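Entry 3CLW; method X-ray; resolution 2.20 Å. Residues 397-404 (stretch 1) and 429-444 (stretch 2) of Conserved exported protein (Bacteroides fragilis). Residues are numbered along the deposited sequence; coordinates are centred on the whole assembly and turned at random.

Stretch 1 397-404: ANYSFFVR
Stretch 2 (429-444) ISSYTDGKEVVTVAIN

When a helix and the loop after it pack on a β-hairpin, apolar side chains can make the direct contacts while water serves the polar groups at the margin. Residues 397-404 and 429-444 of this Bacteroides fragilis protein illustrate the principle, burying 415 Å² without one direct hydrogen bond between them.

At the centre, V441 (chi1 t) points toward stretch 1 and sets its CG1 over one face of the Y399 ring, 3.7 Å from the ring centroid and 3.5 Å from Y399 CZ. Y399 leaves its backbone sideways, but an m rotamer with chi2 -83° brings the ring end onto the strand. A second CH-pi contact reverses the roles: V403 CG1 (chi1 t) lies over a face of the Y432 ring (chi1 m, chi2 -97°), 3.7 Å from Y432 CG. V439, also t, fills in beside it, its CG1 3.7 Å from F402 CB and 3.9 Å from V403 CG2; the F402 ring, chi1 m, leads away.

The backbone can be built as follows. Residues 397-400 are helical, and V403 N reaches Y399 O at 2.7 Å before V403 extends (phi/psi -93/93). Antiparallel strands 429-433 and 438-444 pair through S430 with V441 and Y432 with V439, so these four side chains share the face toward stretch 1, whereas S431 and T440 point away. CA atoms lie 6.8 Å apart for N398 and V441, 6.8 Å for F402 and V439, and 6.7 Å for V403 and Y432.

Farther out, Y399 OH approaches I443 CD1 at 3.5 Å. S430 OG (chi1 p) hydrogen-bonds Y432 OH at 2.9 Å. One water joins Y399 OH (2.7 Å), S430 OG (2.5 Å) and V441 O (2.8 Å); another donates to F402 O at 2.9 Å and E437 OE2 at 2.7 Å, bridging the stretches.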

# COMPACT_ATOMS: atom_id res chain seq x y z
N ALA A 397 0.68 -4.20 11.65
CA ALA A 397 1.95 -4.42 12.36
C ALA A 397 2.24 -5.89 12.65
O ALA A 397 3.39 -6.27 12.64
CB ALA A 397 2.01 -3.55 13.66
N ASN A 398 1.21 -6.70 12.90
CA ASN A 398 1.38 -8.15 13.07
C ASN A 398 2.18 -8.69 11.90
O ASN A 398 3.02 -9.57 12.04
CB ASN A 398 0.00 -8.86 13.11
CG ASN A 398 -0.58 -8.97 14.52
OD1 ASN A 398 -0.25 -9.90 15.30
ND2 ASN A 398 -1.45 -8.03 14.86
N TYR A 399 1.90 -8.14 10.72
CA TYR A 399 2.65 -8.48 9.52
C TYR A 399 3.90 -7.63 9.35
O TYR A 399 5.03 -8.16 9.40
CB TYR A 399 1.76 -8.33 8.30
CG TYR A 399 0.66 -9.35 8.21
CD1 TYR A 399 0.91 -10.62 7.67
CD2 TYR A 399 -0.64 -9.04 8.63
CE1 TYR A 399 -0.13 -11.58 7.57
CE2 TYR A 399 -1.67 -9.99 8.52
CZ TYR A 399 -1.39 -11.25 8.00
OH TYR A 399 -2.41 -12.17 7.90
N SER A 400 3.69 -6.31 9.18
CA SER A 400 4.76 -5.41 8.78
C SER A 400 5.95 -5.36 9.69
O SER A 400 7.08 -5.25 9.20
CB SER A 400 4.23 -3.98 8.47
OG SER A 400 3.75 -3.29 9.62
N PHE A 401 5.74 -5.45 11.00
CA PHE A 401 6.85 -5.29 11.99
C PHE A 401 7.79 -6.52 11.97
O PHE A 401 8.98 -6.41 12.21
CB PHE A 401 6.26 -5.04 13.42
CG PHE A 401 7.29 -4.75 14.50
CD1 PHE A 401 7.62 -3.44 14.83
CD2 PHE A 401 7.89 -5.78 15.22
CE1 PHE A 401 8.55 -3.15 15.89
CE2 PHE A 401 8.84 -5.51 16.26
CZ PHE A 401 9.16 -4.20 16.59
N PHE A 402 7.22 -7.69 11.64
CA PHE A 402 7.91 -8.98 11.68
C PHE A 402 8.26 -9.60 10.28
O PHE A 402 9.25 -10.33 10.13
CB PHE A 402 7.06 -9.95 12.49
CG PHE A 402 6.87 -9.52 13.93
CD1 PHE A 402 7.90 -9.70 14.85
CD2 PHE A 402 5.68 -8.93 14.35
CE1 PHE A 402 7.74 -9.32 16.18
CE2 PHE A 402 5.51 -8.53 15.66
CZ PHE A 402 6.55 -8.73 16.59
N VAL A 403 7.46 -9.28 9.28
CA VAL A 403 7.68 -9.77 7.90
C VAL A 403 8.51 -8.75 7.10
O VAL A 403 7.97 -7.82 6.51
CB VAL A 403 6.33 -10.15 7.18
CG1 VAL A 403 6.63 -10.87 5.84
CG2 VAL A 403 5.48 -11.08 8.06
N ARG A 404 9.81 -8.95 7.11
CA ARG A 404 10.77 -7.94 6.63
C ARG A 404 11.21 -8.15 5.16
O ARG A 404 11.16 -9.28 4.66
CB ARG A 404 12.03 -7.98 7.51
CG ARG A 404 11.83 -7.68 8.97
CD ARG A 404 12.09 -6.21 9.22
NE ARG A 404 10.84 -5.52 9.34
CZ ARG A 404 10.70 -4.22 9.46
NH1 ARG A 404 11.73 -3.39 9.39
NH2 ARG A 404 9.48 -3.76 9.56
N ILE A 429 -3.80 -18.35 8.36
CA ILE A 429 -2.48 -18.41 8.88
C ILE A 429 -1.49 -18.62 7.74
O ILE A 429 -1.78 -19.34 6.79
CB ILE A 429 -2.39 -19.46 10.03
CG1 ILE A 429 -0.95 -19.65 10.52
CG2 ILE A 429 -2.95 -20.75 9.58
CD1 ILE A 429 -0.87 -20.38 11.84
N SER A 430 -0.34 -17.95 7.86
CA SER A 430 0.70 -17.91 6.82
C SER A 430 2.04 -17.78 7.51
O SER A 430 2.09 -17.32 8.64
CB SER A 430 0.47 -16.72 5.85
OG SER A 430 0.40 -15.47 6.54
N SER A 431 3.11 -18.19 6.83
CA SER A 431 4.46 -18.13 7.41
C SER A 431 5.49 -17.57 6.45
O SER A 431 5.30 -17.62 5.24
CB SER A 431 4.90 -19.51 7.92
OG SER A 431 3.99 -20.00 8.89
N TYR A 432 6.59 -17.05 6.99
CA TYR A 432 7.58 -16.30 6.20
C TYR A 432 8.87 -16.53 6.89
O TYR A 432 8.86 -16.71 8.08
CB TYR A 432 7.28 -14.77 6.17
CG TYR A 432 5.88 -14.51 5.77
CD1 TYR A 432 5.56 -14.19 4.46
CD2 TYR A 432 4.84 -14.64 6.68
CE1 TYR A 432 4.27 -14.02 4.08
CE2 TYR A 432 3.53 -14.45 6.31
CZ TYR A 432 3.25 -14.16 5.00
OH TYR A 432 1.96 -13.96 4.62
N THR A 433 9.98 -16.51 6.16
CA THR A 433 11.29 -16.70 6.79
C THR A 433 12.44 -15.98 6.08
O THR A 433 12.40 -15.76 4.87
CB THR A 433 11.67 -18.20 6.96
OG1 THR A 433 12.87 -18.31 7.74
CG2 THR A 433 11.89 -18.89 5.63
N ASP A 434 13.46 -15.63 6.83
CA ASP A 434 14.73 -15.21 6.25
C ASP A 434 15.84 -16.25 6.50
O ASP A 434 17.02 -15.95 6.33
CB ASP A 434 15.15 -13.85 6.83
CG ASP A 434 15.40 -13.90 8.36
OD1 ASP A 434 15.03 -14.89 9.03
OD2 ASP A 434 15.95 -12.91 8.88
N GLY A 435 15.45 -17.45 6.91
CA GLY A 435 16.42 -18.48 7.27
C GLY A 435 16.99 -18.37 8.68
O GLY A 435 17.79 -19.21 9.09
N LYS A 436 16.61 -17.32 9.43
CA LYS A 436 17.07 -17.15 10.81
C LYS A 436 15.89 -17.11 11.78
O LYS A 436 16.01 -17.58 12.91
CB LYS A 436 17.89 -15.86 10.99
CG LYS A 436 19.22 -15.79 10.23
CD LYS A 436 19.57 -14.32 9.95
CE LYS A 436 20.13 -14.12 8.53
NZ LYS A 436 21.65 -14.12 8.48
N GLU A 437 14.79 -16.51 11.34
CA GLU A 437 13.52 -16.42 12.06
C GLU A 437 12.46 -17.07 11.19
O GLU A 437 12.50 -16.91 9.97
CB GLU A 437 13.09 -14.95 12.24
CG GLU A 437 13.35 -14.39 13.64
CD GLU A 437 12.97 -12.90 13.80
OE1 GLU A 437 13.61 -12.23 14.64
OE2 GLU A 437 12.01 -12.40 13.15
N VAL A 438 11.50 -17.74 11.82
CA VAL A 438 10.27 -18.11 11.12
C VAL A 438 9.12 -17.35 11.80
O VAL A 438 8.93 -17.45 13.02
CB VAL A 438 10.05 -19.64 11.05
CG1 VAL A 438 8.74 -20.00 10.31
CG2 VAL A 438 11.21 -20.30 10.33
N VAL A 439 8.38 -16.59 10.97
CA VAL A 439 7.32 -15.70 11.40
C VAL A 439 5.98 -16.24 10.92
O VAL A 439 5.78 -16.47 9.73
CB VAL A 439 7.53 -14.25 10.81
CG1 VAL A 439 6.32 -13.34 11.10
CG2 VAL A 439 8.85 -13.63 11.30
N THR A 440 5.07 -16.47 11.84
CA THR A 440 3.75 -16.98 11.50
C THR A 440 2.67 -16.01 12.00
O THR A 440 2.73 -15.51 13.12
CB THR A 440 3.59 -18.40 12.09
OG1 THR A 440 4.64 -19.23 11.56
CG2 THR A 440 2.28 -18.99 11.72
N VAL A 441 1.71 -15.70 11.14
CA VAL A 441 0.66 -14.76 11.52
C VAL A 441 -0.66 -15.46 11.35
O VAL A 441 -1.00 -15.90 10.25
CB VAL A 441 0.71 -13.45 10.68
CG1 VAL A 441 -0.36 -12.47 11.13
CG2 VAL A 441 2.08 -12.79 10.75
N ALA A 442 -1.39 -15.57 12.45
CA ALA A 442 -2.64 -16.29 12.52
C ALA A 442 -3.78 -15.36 12.81
O ALA A 442 -3.74 -14.61 13.79
CB ALA A 442 -2.56 -17.37 13.60
N ILE A 443 -4.79 -15.38 11.96
CA ILE A 443 -5.99 -14.60 12.24
C ILE A 443 -7.09 -15.52 12.70
O ILE A 443 -7.48 -16.43 11.96
CB ILE A 443 -6.51 -13.83 10.99
CG1 ILE A 443 -5.38 -13.03 10.35
CG2 ILE A 443 -7.72 -12.95 11.37
CD1 ILE A 443 -5.73 -12.52 8.97
N ASN A 444 -7.59 -15.27 13.91
CA ASN A 444 -8.78 -15.94 14.40
C ASN A 444 -10.03 -15.08 14.16
O ASN A 444 -10.39 -14.22 14.98
CB ASN A 444 -8.64 -16.33 15.87
CG ASN A 444 -9.79 -17.23 16.34
OD1 ASN A 444 -10.79 -17.41 15.65
ND2 ASN A 444 -9.64 -17.80 17.52
O HOH W 1 -1.64 -14.78 7.75
O HOH W 2 11.18 -9.99 12.22